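Local structure of uronate isomerase (Caulobacter crescentus, 2Q01) at residues Glu268-Ser273 against Ala284-Ala289; Thr170-His175 against Gln240-Ala245; Glu215-Thr220 against Leu232-Leu237. The protein catalyses the reversible isomerisation of D-glucuronate to D-fructuronate, and of D-galacturonate to D-tagaturonate, in the pentose and glucuronate interconversion pathway. One frame throughout, in Å; residues are numbered along the deposited sequence.

Contact 1: Glu268-Ser273 against Ala284-Ala289; sequences EALFNS and AELFRA
L270 and F271 of helix 264-276 meet L286 and F287 of helix 281-302 in a splayed helical hairpin, two successive helices joined by a short loop: the two segment axes run at 130° to each other and come no closer than 10.1 Å. The contact is apolar throughout and has a close-packed side and a loose one. On the close side F271 and F287 lie next to each other and point the same way, each with CG anti to its own backbone N (chi1 178° for F271). F271 CD2 sits 3.6 Å from F287 CZ and equally near F287 CE1. The ring planes are inclined at 32° with centroids 5.7 Å apart. W228 and Y231 of helix 228-244 meet both phenylalanines, so that helix covers the aromatic side, with F205 packed edge-to-face on F287 in addition. The opposite flank is thinner. L286, partly exposed, offers its CB to L270 CD2 at 3.8 Å, and its CD1 lies 3.9 Å from that same methyl. Away from the contact, R288 is a buried polar group of helix 281-302: its NH1 reaches E285 OE1 at 2.9 Å, on the anti lone pair and near the guanidinium plane, while R288 NH2 forms salt bridges with D204 and E206. Between the two flanks a single methyl does the joining: L270 CD2 comes at the edge of the F287 ring, close to its plane, and lies 3.6 Å from F287 N.

Contact 2: Thr170-His175 against Gln240-Ala245; sequences TTEGPH and QAFIDA
F242, near the C-terminal end of helix 228-244, drives its ring against the backbone of the E172-P174 loop. From CB, directed at the loop, CG leaves anti to the carbonyl carbon (chi1 -85°), and the ring reaches out from the helix. On one flank CE2 lies 3.4 Å from E172 O and 3.9 Å from E172 CB. On the other, CE1 approaches P174 CA at 4.2 Å, a looser approach. At the tip CZ meets G173 O, 3.3 Å away and in the ring plane, so this carbonyl oxygen faces the weakly positive C-H rim; E172 O comes in obliquely. The E172 carboxylate bends off at chi2 and takes the T170 hydroxyl, T170 OG1 to E172 OE1 at 2.7 Å, from above its plane. A leucine in place of F242, lacking the ring's far edge, would probably leave a gap against the G173 and E172 carbonyls. The loop follows strand 165-169, the middle of a three-stranded parallel sheet in this TIM-barrel-clan enzyme, and leads to helix 179-186; Y197, edge-to-face with F242, and F217 of helix 210-221, against P174, fill in around it.

Contact 3: Glu215-Thr220 against Leu232-Leu237; sequences ERFAET and LEAHRL
The H235 imidazole receives F217 CZ over the centre of one face, 3.9 Å above its plane, in an edge-to-face pair that joins helices 210-221 and 228-244, consecutive in the chain and linked by a short loop, in the TIM-barrel-clan domain. Centroids stand 5.0 Å apart and the planes are inclined at 52°, short of a perpendicular T, although the two side chains cross at about a right angle. At the F217 edge, near the ring plane, lies H235 N; A234 CB arrives obliquely. With CG anti to the backbone N (chi1 -179°), the F217 ring extends straight across from its helix. Its partner ring is held in place by polar bonds at both nitrogens, ND1 to the hydroxyl of Y197 and NE2 to that of Y231, which probably fixes the tilt of the face presented to F217. M295 and M298 of helix 281-302 also touch H235. Around the helix from the contact, R236 NH1 bonds E233 OE2 at 2.9 Å, a salt bridge within helix 228-244. Besides the imidazole, the F217 tip has a methyl and a carbonyl beside it: F217 CZ is 3.5 Å from A234 CB, and F217 CE2 is 3.6 Å from A234 O.

How the contacts relate
From the N terminus the chain first reaches the loop 170-175, the earlier half of contact 2, which waits for its partner until 240-245. Within that span contact 3 closes a shorter loop between two successive helices, from 215-220 to 232-237, so the local pairing lies inside the longer closure. Both end on helix 228-244, and they touch: P174 O lies 2.8 Å from T220 OG1, a probable hydrogen bond. Contact 1 follows in series, between the next two helices, about 17 Å from contact 3 and 24 Å from contact 2, centre to centre. Helix 228-244 thus links the sheet-end loop, helix 210-221 and, through W228 and Y231, the outer hairpin of 264-276 and 281-302.

Contact 1: Glu268-Ser273 against Ala284-Ala289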
ATOM      1  N   GLU B 268      -5.939 -30.456 -24.466  1.00 31.82           N
ATOM      2  CA  GLU B 268      -5.100 -31.357 -25.258  1.00 31.32           C
ATOM      3  C   GLU B 268      -4.489 -30.641 -26.463  1.00 36.96           C
ATOM      4  O   GLU B 268      -3.296 -30.803 -26.746  1.00 46.02           O
ATOM      5  CB  GLU B 268      -5.905 -32.588 -25.698  1.00 33.30           C
ATOM      6  CG  GLU B 268      -5.095 -33.625 -26.473  1.00 24.57           C
ATOM      7  CD  GLU B 268      -5.581 -35.052 -26.265  1.00 48.56           C
ATOM      8  OE1 GLU B 268      -6.771 -35.253 -25.920  1.00 50.60           O
ATOM      9  OE2 GLU B 268      -4.758 -35.978 -26.457  1.00 37.66           O
ATOM     10  N   ALA B 269      -5.309 -29.842 -27.150  1.00 30.50           N
ATOM     11  CA  ALA B 269      -4.866 -29.005 -28.265  1.00 26.12           C
ATOM     12  C   ALA B 269      -3.705 -28.109 -27.877  1.00 34.56           C
ATOM     13  O   ALA B 269      -2.695 -28.071 -28.575  1.00 39.11           O
ATOM     14  CB  ALA B 269      -6.022 -28.159 -28.789  1.00 27.67           C
ATOM     15  N   LEU B 270      -3.866 -27.400 -26.760  1.00 32.09           N
ATOM     16  CA  LEU B 270      -2.853 -26.478 -26.243  1.00 41.28           C
ATOM     17  C   LEU B 270      -1.584 -27.212 -25.819  1.00 40.36           C
ATOM     18  O   LEU B 270      -0.475 -26.748 -26.089  1.00 48.67           O
ATOM     19  CB  LEU B 270      -3.426 -25.681 -25.068  1.00 35.98           C
ATOM     20  CG  LEU B 270      -2.524 -24.765 -24.245  1.00 31.66           C
ATOM     21  CD1 LEU B 270      -2.040 -23.609 -25.080  1.00 33.44           C
ATOM     22  CD2 LEU B 270      -3.304 -24.274 -23.050  1.00 38.41           C
ATOM     23  N   PHE B 271      -1.770 -28.357 -25.164  1.00 38.90           N
ATOM     24  CA  PHE B 271      -0.674 -29.228 -24.747  1.00 38.07           C
ATOM     25  C   PHE B 271       0.159 -29.682 -25.947  1.00 44.27           C
ATOM     26  O   PHE B 271       1.389 -29.588 -25.921  1.00 49.92           O
ATOM     27  CB  PHE B 271      -1.232 -30.433 -23.977  1.00 38.68           C
ATOM     28  CG  PHE B 271      -0.188 -31.418 -23.533  1.00 36.30           C
ATOM     29  CD1 PHE B 271      -0.102 -32.671 -24.126  1.00 33.82           C
ATOM     30  CD2 PHE B 271       0.700 -31.099 -22.515  1.00 35.15           C
ATOM     31  CE1 PHE B 271       0.872 -33.584 -23.722  1.00 29.65           C
ATOM     32  CE2 PHE B 271       1.669 -32.003 -22.106  1.00 20.41           C
ATOM     33  CZ  PHE B 271       1.750 -33.251 -22.702  1.00 36.59           C
ATOM     34  N   ASN B 272      -0.522 -30.149 -26.995  1.00 40.59           N
ATOM     35  CA  ASN B 272       0.131 -30.618 -28.221  1.00 38.62           C
ATOM     36  C   ASN B 272       0.969 -29.560 -28.936  1.00 40.74           C
ATOM     37  O   ASN B 272       2.055 -29.866 -29.423  1.00 43.10           O
ATOM     38  CB  ASN B 272      -0.891 -31.212 -29.188  1.00 43.17           C
ATOM     39  CG  ASN B 272      -1.461 -32.536 -28.705  1.00 47.41           C
ATOM     40  OD1 ASN B 272      -2.486 -32.989 -29.211  1.00 42.42           O
ATOM     41  ND2 ASN B 272      -0.805 -33.161 -27.725  1.00 37.84           N
ATOM     42  N   SER B 273       0.472 -28.322 -28.976  1.00 38.59           N
ATOM     43  CA  SER B 273       1.198 -27.196 -29.568  1.00 35.29           C
ATOM     44  C   SER B 273       2.524 -26.945 -28.873  1.00 42.21           C
ATOM     45  O   SER B 273       3.524 -26.653 -29.529  1.00 48.04           O
ATOM     46  CB  SER B 273       0.369 -25.917 -29.499  1.00 40.21           C
ATOM     47  OG  SER B 273      -0.931 -26.109 -30.024  1.00 63.31           O
ATOM     48  N   ALA B 284       1.996 -20.567 -23.189  1.00 35.92           N
ATOM     49  CA  ALA B 284       2.662 -21.052 -21.979  1.00 41.30           C
ATOM     50  C   ALA B 284       1.940 -20.588 -20.705  1.00 43.39           C
ATOM     51  O   ALA B 284       1.803 -21.362 -19.757  1.00 50.61           O
ATOM     52  CB  ALA B 284       4.129 -20.618 -21.969  1.00 28.45           C
ATOM     53  N   GLU B 285       1.484 -19.332 -20.707  1.00 40.78           N
ATOM     54  CA  GLU B 285       0.627 -18.769 -19.662  1.00 36.51           C
ATOM     55  C   GLU B 285      -0.677 -19.528 -19.514  1.00 42.92           C
ATOM     56  O   GLU B 285      -1.109 -19.805 -18.396  1.00 54.50           O
ATOM     57  CB  GLU B 285       0.281 -17.314 -19.976  1.00 38.45           C
ATOM     58  CG  GLU B 285       0.830 -16.289 -19.001  1.00 69.46           C
ATOM     59  CD  GLU B 285       0.270 -16.444 -17.594  1.00 78.80           C
ATOM     60  OE1 GLU B 285       1.003 -16.966 -16.728  1.00 73.03           O
ATOM     61  OE2 GLU B 285      -0.895 -16.049 -17.356  1.00 69.94           O
ATOM     62  N   LEU B 286      -1.300 -19.843 -20.649  1.00 35.33           N
ATOM     63  CA  LEU B 286      -2.586 -20.527 -20.683  1.00 32.42           C
ATOM     64  C   LEU B 286      -2.470 -21.940 -20.125  1.00 31.20           C
ATOM     65  O   LEU B 286      -3.362 -22.395 -19.418  1.00 41.52           O
ATOM     66  CB  LEU B 286      -3.131 -20.583 -22.117  1.00 32.14           C
ATOM     67  CG  LEU B 286      -4.628 -20.351 -22.395  1.00 31.11           C
ATOM     68  CD1 LEU B 286      -5.003 -20.887 -23.767  1.00 38.14           C
ATOM     69  CD2 LEU B 286      -5.575 -20.931 -21.349  1.00 31.55           C
ATOM     70  N   PHE B 287      -1.371 -22.624 -20.440  1.00 39.84           N
ATOM     71  CA  PHE B 287      -1.162 -23.985 -19.957  1.00 33.75           C
ATOM     72  C   PHE B 287      -0.901 -24.008 -18.461  1.00 35.89           C
ATOM     73  O   PHE B 287      -1.472 -24.834 -17.761  1.00 39.69           O
ATOM     74  CB  PHE B 287      -0.041 -24.686 -20.720  1.00 31.98           C
ATOM     75  CG  PHE B 287       0.111 -26.148 -20.375  1.00 37.31           C
ATOM     76  CD1 PHE B 287      -0.846 -27.080 -20.783  1.00 22.64           C
ATOM     77  CD2 PHE B 287       1.218 -26.593 -19.651  1.00 24.98           C
ATOM     78  CE1 PHE B 287      -0.701 -28.432 -20.470  1.00 36.80           C
ATOM     79  CE2 PHE B 287       1.371 -27.934 -19.333  1.00 22.84           C
ATOM     80  CZ  PHE B 287       0.412 -28.861 -19.745  1.00 38.68           C
ATOM     81  N   ARG B 288      -0.064 -23.088 -17.977  1.00 37.71           N
ATOM     82  CA  ARG B 288       0.166 -22.914 -16.537  1.00 32.34           C
ATOM     83  C   ARG B 288      -1.128 -22.583 -15.779  1.00 36.97           C
ATOM     84  O   ARG B 288      -1.364 -23.100 -14.688  1.00 45.91           O
ATOM     85  CB  ARG B 288       1.209 -21.830 -16.293  1.00 27.68           C
ATOM     86  CG  ARG B 288       2.629 -22.252 -16.617  1.00 31.90           C
ATOM     87  CD  ARG B 288       3.637 -21.222 -16.141  1.00 38.07           C
ATOM     88  NE  ARG B 288       3.285 -19.862 -16.546  1.00 20.67           N
ATOM     89  CZ  ARG B 288       3.841 -19.198 -17.558  1.00 31.42           C
ATOM     90  NH1 ARG B 288       3.451 -17.958 -17.832  1.00 17.94           N
ATOM     91  NH2 ARG B 288       4.789 -19.757 -18.293  1.00 17.25           N
ATOM     92  N   ALA B 289      -1.957 -21.733 -16.380  1.00 35.68           N
ATOM     93  CA  ALA B 289      -3.308 -21.454 -15.905  1.00 25.91           C
ATOM     94  C   ALA B 289      -4.218 -22.688 -15.901  1.00 28.24           C
ATOM     95  O   ALA B 289      -4.905 -22.947 -14.917  1.00 34.79           O
ATOM     96  CB  ALA B 289      -3.937 -20.332 -16.736  1.00 20.06           C
TER

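Contact 2: Thr170-His175 against Gln240-Ala245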
ATOM      1  N   THR B 170       9.849 -30.728   3.035  1.00 40.77           N
ATOM      2  CA  THR B 170      10.765 -30.323   1.975  1.00 43.59           C
ATOM      3  C   THR B 170       9.980 -30.199   0.656  1.00 41.51           C
ATOM      4  O   THR B 170       8.789 -30.498   0.615  1.00 48.94           O
ATOM      5  CB  THR B 170      11.940 -31.316   1.839  1.00 43.29           C
ATOM      6  OG1 THR B 170      11.483 -32.519   1.216  1.00 54.91           O
ATOM      7  CG2 THR B 170      12.521 -31.657   3.207  1.00 41.95           C
ATOM      8  N   THR B 171      10.633 -29.752  -0.413  1.00 51.15           N
ATOM      9  CA  THR B 171       9.931 -29.491  -1.677  1.00 54.17           C
ATOM     10  C   THR B 171      10.621 -30.150  -2.879  1.00 46.99           C
ATOM     11  O   THR B 171      11.756 -29.801  -3.220  1.00 52.93           O
ATOM     12  CB  THR B 171       9.745 -27.967  -1.902  1.00 54.47           C
ATOM     13  OG1 THR B 171       9.076 -27.397  -0.771  1.00 67.76           O
ATOM     14  CG2 THR B 171       8.923 -27.689  -3.139  1.00 51.45           C
ATOM     15  N   GLU B 172       9.932 -31.111  -3.499  1.00 36.26           N
ATOM     16  CA  GLU B 172      10.466 -31.843  -4.660  1.00 39.72           C
ATOM     17  C   GLU B 172       9.507 -31.789  -5.842  1.00 39.27           C
ATOM     18  O   GLU B 172       8.299 -31.645  -5.664  1.00 48.86           O
ATOM     19  CB  GLU B 172      10.756 -33.321  -4.340  1.00 42.86           C
ATOM     20  CG  GLU B 172      11.013 -33.690  -2.872  1.00 60.93           C
ATOM     21  CD  GLU B 172      12.352 -33.229  -2.331  1.00 66.60           C
ATOM     22  OE1 GLU B 172      12.344 -32.447  -1.363  1.00 68.89           O
ATOM     23  OE2 GLU B 172      13.408 -33.654  -2.850  1.00 80.28           O
ATOM     24  N   GLY B 173      10.053 -31.905  -7.049  1.00 38.43           N
ATOM     25  CA  GLY B 173       9.247 -32.034  -8.258  1.00 38.00           C
ATOM     26  C   GLY B 173       8.932 -33.487  -8.569  1.00 36.56           C
ATOM     27  O   GLY B 173       9.528 -34.386  -7.981  1.00 50.87           O
ATOM     28  N   PRO B 174       8.005 -33.729  -9.516  1.00 44.36           N
ATOM     29  CA  PRO B 174       7.578 -35.075  -9.933  1.00 42.81           C
ATOM     30  C   PRO B 174       8.668 -35.846 -10.674  1.00 44.19           C
ATOM     31  O   PRO B 174       8.595 -37.073 -10.780  1.00 45.86           O
ATOM     32  CB  PRO B 174       6.412 -34.802 -10.892  1.00 40.81           C
ATOM     33  CG  PRO B 174       6.111 -33.362 -10.786  1.00 43.04           C
ATOM     34  CD  PRO B 174       7.317 -32.677 -10.278  1.00 47.84           C
ATOM     35  N   HIS B 175       9.658 -35.116 -11.181  1.00 43.42           N
ATOM     36  CA  HIS B 175      10.783 -35.682 -11.909  1.00 40.72           C
ATOM     37  C   HIS B 175      11.936 -36.168 -11.026  1.00 46.79           C
ATOM     38  O   HIS B 175      12.778 -36.935 -11.491  1.00 60.50           O
ATOM     39  CB  HIS B 175      11.300 -34.678 -12.949  1.00 45.63           C
ATOM     40  CG  HIS B 175      11.759 -33.376 -12.368  1.00 47.71           C
ATOM     41  ND1 HIS B 175      10.889 -32.361 -12.029  1.00 46.98           N
ATOM     42  CD2 HIS B 175      13.000 -32.915 -12.084  1.00 40.72           C
ATOM     43  CE1 HIS B 175      11.572 -31.339 -11.546  1.00 53.54           C
ATOM     44  NE2 HIS B 175      12.856 -31.649 -11.570  1.00 51.70           N
ATOM     45  N   GLN B 240       0.514 -39.498  -5.872  1.00 36.53           N
ATOM     46  CA  GLN B 240       0.298 -40.649  -4.996  1.00 39.39           C
ATOM     47  C   GLN B 240       1.576 -41.065  -4.275  1.00 38.98           C
ATOM     48  O   GLN B 240       1.547 -41.343  -3.077  1.00 47.90           O
ATOM     49  CB  GLN B 240      -0.279 -41.836  -5.783  1.00 37.77           C
ATOM     50  CG  GLN B 240      -0.839 -42.958  -4.914  1.00 53.57           C
ATOM     51  CD  GLN B 240      -1.780 -42.451  -3.828  1.00 68.56           C
ATOM     52  OE1 GLN B 240      -2.798 -41.810  -4.113  1.00 62.13           O
ATOM     53  NE2 GLN B 240      -1.438 -42.735  -2.574  1.00 53.23           N
ATOM     54  N   ALA B 241       2.686 -41.093  -5.013  1.00 39.52           N
ATOM     55  CA  ALA B 241       4.009 -41.387  -4.462  1.00 41.63           C
ATOM     56  C   ALA B 241       4.449 -40.376  -3.402  1.00 41.33           C
ATOM     57  O   ALA B 241       5.147 -40.734  -2.458  1.00 44.69           O
ATOM     58  CB  ALA B 241       5.040 -41.457  -5.577  1.00 38.81           C
ATOM     59  N   PHE B 242       4.041 -39.120  -3.571  1.00 44.69           N
ATOM     60  CA  PHE B 242       4.348 -38.056  -2.616  1.00 37.23           C
ATOM     61  C   PHE B 242       3.516 -38.204  -1.345  1.00 39.24           C
ATOM     62  O   PHE B 242       4.036 -38.043  -0.243  1.00 46.79           O
ATOM     63  CB  PHE B 242       4.125 -36.681  -3.248  1.00 26.24           C
ATOM     64  CG  PHE B 242       5.299 -36.167  -4.044  1.00 26.56           C
ATOM     65  CD1 PHE B 242       5.714 -36.801  -5.211  1.00 26.02           C
ATOM     66  CD2 PHE B 242       5.972 -35.018  -3.641  1.00 37.47           C
ATOM     67  CE1 PHE B 242       6.786 -36.317  -5.955  1.00 30.95           C
ATOM     68  CE2 PHE B 242       7.047 -34.523  -4.375  1.00 29.03           C
ATOM     69  CZ  PHE B 242       7.457 -35.176  -5.531  1.00 30.81           C
ATOM     70  N   ILE B 243       2.231 -38.511  -1.515  1.00 38.28           N
ATOM     71  CA  ILE B 243       1.312 -38.831  -0.417  1.00 38.78           C
ATOM     72  C   ILE B 243       1.843 -39.980   0.444  1.00 43.68           C
ATOM     73  O   ILE B 243       1.854 -39.891   1.678  1.00 42.02           O
ATOM     74  CB  ILE B 243      -0.104 -39.166  -0.965  1.00 37.53           C
ATOM     75  CG1 ILE B 243      -0.763 -37.898  -1.495  1.00 36.68           C
ATOM     76  CG2 ILE B 243      -1.000 -39.797   0.106  1.00 45.22           C
ATOM     77  CD1 ILE B 243      -1.810 -38.144  -2.529  1.00 46.95           C
ATOM     78  N   ASP B 244       2.305 -41.038  -0.225  1.00 44.47           N
ATOM     79  CA  ASP B 244       2.924 -42.191   0.427  1.00 47.60           C
ATOM     80  C   ASP B 244       4.225 -41.831   1.148  1.00 49.40           C
ATOM     81  O   ASP B 244       4.635 -42.522   2.083  1.00 61.49           O
ATOM     82  CB  ASP B 244       3.179 -43.307  -0.591  1.00 44.60           C
ATOM     83  CG  ASP B 244       1.895 -43.927  -1.124  1.00 64.55           C
ATOM     84  OD1 ASP B 244       1.947 -44.535  -2.214  1.00 84.61           O
ATOM     85  OD2 ASP B 244       0.839 -43.815  -0.463  1.00 71.29           O
ATOM     86  N   ALA B 245       4.862 -40.746   0.711  1.00 51.64           N
ATOM     87  CA  ALA B 245       6.050 -40.207   1.366  1.00 47.88           C
ATOM     88  C   ALA B 245       5.685 -39.172   2.443  1.00 48.02           C
ATOM     89  O   ALA B 245       6.565 -38.553   3.050  1.00 44.05           O
ATOM     90  CB  ALA B 245       6.991 -39.600   0.333  1.00 45.22           C
TER

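Contact 3: Glu215-Thr220 against Leu232-Leu237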
ATOM      1  N   GLU B 215      11.829 -35.379 -19.393  1.00 47.97           N
ATOM      2  CA  GLU B 215      12.507 -36.626 -19.717  1.00 52.38           C
ATOM      3  C   GLU B 215      12.555 -37.547 -18.505  1.00 51.30           C
ATOM      4  O   GLU B 215      12.155 -38.710 -18.596  1.00 57.52           O
ATOM      5  CB  GLU B 215      13.919 -36.334 -20.236  1.00 59.68           C
ATOM      6  CG  GLU B 215      14.436 -37.336 -21.260  1.00 79.41           C
ATOM      7  CD  GLU B 215      15.745 -36.903 -21.914  1.00 96.76           C
ATOM      8  OE1 GLU B 215      15.957 -37.246 -23.096  1.00110.50           O
ATOM      9  OE2 GLU B 215      16.561 -36.222 -21.253  1.00 95.85           O
ATOM     10  N   ARG B 216      13.013 -37.020 -17.368  1.00 46.99           N
ATOM     11  CA  ARG B 216      13.071 -37.811 -16.136  1.00 46.55           C
ATOM     12  C   ARG B 216      11.726 -37.940 -15.413  1.00 43.60           C
ATOM     13  O   ARG B 216      11.567 -38.814 -14.566  1.00 53.60           O
ATOM     14  CB  ARG B 216      14.211 -37.366 -15.202  1.00 44.99           C
ATOM     15  CG  ARG B 216      14.298 -35.889 -14.907  1.00 48.62           C
ATOM     16  CD  ARG B 216      15.695 -35.516 -14.422  1.00 65.09           C
ATOM     17  NE  ARG B 216      15.952 -35.962 -13.051  1.00 83.73           N
ATOM     18  CZ  ARG B 216      16.169 -35.152 -12.015  1.00 82.34           C
ATOM     19  NH1 ARG B 216      16.175 -33.834 -12.176  1.00 80.45           N
ATOM     20  NH2 ARG B 216      16.391 -35.663 -10.810  1.00 68.10           N
ATOM     21  N   PHE B 217      10.763 -37.091 -15.772  1.00 40.70           N
ATOM     22  CA  PHE B 217       9.357 -37.237 -15.353  1.00 36.39           C
ATOM     23  C   PHE B 217       8.758 -38.522 -15.949  1.00 40.13           C
ATOM     24  O   PHE B 217       7.976 -39.208 -15.292  1.00 44.54           O
ATOM     25  CB  PHE B 217       8.572 -35.980 -15.770  1.00 31.80           C
ATOM     26  CG  PHE B 217       7.101 -35.966 -15.388  1.00 30.15           C
ATOM     27  CD1 PHE B 217       6.187 -35.317 -16.210  1.00 29.77           C
ATOM     28  CD2 PHE B 217       6.634 -36.539 -14.208  1.00 35.55           C
ATOM     29  CE1 PHE B 217       4.835 -35.272 -15.886  1.00 28.25           C
ATOM     30  CE2 PHE B 217       5.281 -36.505 -13.883  1.00 19.91           C
ATOM     31  CZ  PHE B 217       4.385 -35.863 -14.719  1.00 31.61           C
ATOM     32  N   ALA B 218       9.155 -38.848 -17.181  1.00 51.44           N
ATOM     33  CA  ALA B 218       8.761 -40.095 -17.846  1.00 42.49           C
ATOM     34  C   ALA B 218       9.411 -41.333 -17.218  1.00 47.35           C
ATOM     35  O   ALA B 218       8.814 -42.409 -17.203  1.00 53.90           O
ATOM     36  CB  ALA B 218       9.091 -40.023 -19.326  1.00 43.15           C
ATOM     37  N   GLU B 219      10.632 -41.175 -16.706  1.00 51.25           N
ATOM     38  CA  GLU B 219      11.348 -42.263 -16.030  1.00 55.01           C
ATOM     39  C   GLU B 219      10.743 -42.594 -14.666  1.00 56.67           C
ATOM     40  O   GLU B 219      10.577 -43.766 -14.335  1.00 60.13           O
ATOM     41  CB  GLU B 219      12.833 -41.929 -15.870  1.00 57.75           C
ATOM     42  CG  GLU B 219      13.590 -41.751 -17.183  1.00 72.63           C
ATOM     43  CD  GLU B 219      14.949 -41.082 -17.006  1.00 85.85           C
ATOM     44  OE1 GLU B 219      15.318 -40.741 -15.859  1.00 91.67           O
ATOM     45  OE2 GLU B 219      15.651 -40.894 -18.024  1.00 80.97           O
ATOM     46  N   THR B 220      10.406 -41.564 -13.888  1.00 55.90           N
ATOM     47  CA  THR B 220       9.822 -41.752 -12.552  1.00 51.64           C
ATOM     48  C   THR B 220       8.356 -42.200 -12.565  1.00 47.35           C
ATOM     49  O   THR B 220       7.873 -42.777 -11.593  1.00 56.01           O
ATOM     50  CB  THR B 220       9.949 -40.488 -11.662  1.00 45.35           C
ATOM     51  OG1 THR B 220       9.198 -39.414 -12.233  1.00 42.38           O
ATOM     52  CG2 THR B 220      11.402 -40.071 -11.504  1.00 39.93           C
ATOM     53  N   LEU B 232      -1.292 -36.505 -17.629  1.00 40.53           N
ATOM     54  CA  LEU B 232      -2.156 -36.362 -16.471  1.00 40.11           C
ATOM     55  C   LEU B 232      -2.102 -37.580 -15.553  1.00 44.02           C
ATOM     56  O   LEU B 232      -2.116 -37.428 -14.329  1.00 50.09           O
ATOM     57  CB  LEU B 232      -3.594 -36.078 -16.905  1.00 32.27           C
ATOM     58  CG  LEU B 232      -3.877 -34.711 -17.528  1.00 32.23           C
ATOM     59  CD1 LEU B 232      -5.369 -34.537 -17.716  1.00 37.85           C
ATOM     60  CD2 LEU B 232      -3.305 -33.590 -16.669  1.00 37.58           C
ATOM     61  N   GLU B 233      -2.031 -38.777 -16.141  1.00 41.43           N
ATOM     62  CA  GLU B 233      -1.818 -40.007 -15.368  1.00 43.71           C
ATOM     63  C   GLU B 233      -0.476 -40.028 -14.654  1.00 40.87           C
ATOM     64  O   GLU B 233      -0.374 -40.541 -13.545  1.00 50.16           O
ATOM     65  CB  GLU B 233      -1.951 -41.259 -16.236  1.00 40.21           C
ATOM     66  CG  GLU B 233      -3.256 -42.017 -16.026  1.00 61.85           C
ATOM     67  CD  GLU B 233      -3.460 -42.462 -14.583  1.00 67.35           C
ATOM     68  OE1 GLU B 233      -2.546 -43.103 -14.019  1.00 75.75           O
ATOM     69  OE2 GLU B 233      -4.538 -42.174 -14.016  1.00 63.90           O
ATOM     70  N   ALA B 234       0.541 -39.465 -15.299  1.00 40.86           N
ATOM     71  CA  ALA B 234       1.871 -39.353 -14.715  1.00 39.69           C
ATOM     72  C   ALA B 234       1.892 -38.416 -13.511  1.00 42.91           C
ATOM     73  O   ALA B 234       2.659 -38.631 -12.579  1.00 49.17           O
ATOM     74  CB  ALA B 234       2.862 -38.896 -15.759  1.00 45.40           C
ATOM     75  N   HIS B 235       1.051 -37.384 -13.535  1.00 44.00           N
ATOM     76  CA  HIS B 235       0.907 -36.469 -12.405  1.00 32.64           C
ATOM     77  C   HIS B 235       0.178 -37.117 -11.235  1.00 40.78           C
ATOM     78  O   HIS B 235       0.530 -36.882 -10.080  1.00 35.01           O
ATOM     79  CB  HIS B 235       0.158 -35.211 -12.819  1.00 34.37           C
ATOM     80  CG  HIS B 235       1.035 -34.126 -13.356  1.00 29.67           C
ATOM     81  ND1 HIS B 235       1.970 -33.475 -12.582  1.00 38.67           N
ATOM     82  CD2 HIS B 235       1.088 -33.546 -14.577  1.00 38.14           C
ATOM     83  CE1 HIS B 235       2.580 -32.556 -13.309  1.00 34.80           C
ATOM     84  NE2 HIS B 235       2.061 -32.576 -14.522  1.00 47.04           N
ATOM     85  N   ARG B 236      -0.839 -37.921 -11.543  1.00 36.19           N
ATOM     86  CA  ARG B 236      -1.606 -38.629 -10.525  1.00 33.08           C
ATOM     87  C   ARG B 236      -0.760 -39.670  -9.804  1.00 42.27           C
ATOM     88  O   ARG B 236      -0.798 -39.758  -8.574  1.00 49.10           O
ATOM     89  CB  ARG B 236      -2.837 -39.289 -11.134  1.00 25.71           C
ATOM     90  CG  ARG B 236      -3.944 -38.327 -11.484  1.00 40.83           C
ATOM     91  CD  ARG B 236      -5.207 -39.070 -11.911  1.00 48.45           C
ATOM     92  NE  ARG B 236      -5.972 -38.275 -12.870  1.00 56.36           N
ATOM     93  CZ  ARG B 236      -5.968 -38.468 -14.187  1.00 54.88           C
ATOM     94  NH1 ARG B 236      -5.259 -39.454 -14.729  1.00 47.14           N
ATOM     95  NH2 ARG B 236      -6.690 -37.676 -14.968  1.00 35.13           N
ATOM     96  N   LEU B 237       0.009 -40.438 -10.574  1.00 40.84           N
ATOM     97  CA  LEU B 237       0.896 -41.460 -10.025  1.00 40.25           C
ATOM     98  C   LEU B 237       2.023 -40.868  -9.180  1.00 45.93           C
ATOM     99  O   LEU B 237       2.410 -41.450  -8.166  1.00 53.30           O
ATOM    100  CB  LEU B 237       1.474 -42.339 -11.141  1.00 39.26           C
ATOM    101  CG  LEU B 237       0.538 -43.281 -11.909  1.00 39.73           C
ATOM    102  CD1 LEU B 237       1.346 -44.113 -12.887  1.00 50.70           C
ATOM    103  CD2 LEU B 237      -0.285 -44.186 -10.990  1.00 45.59           C
TER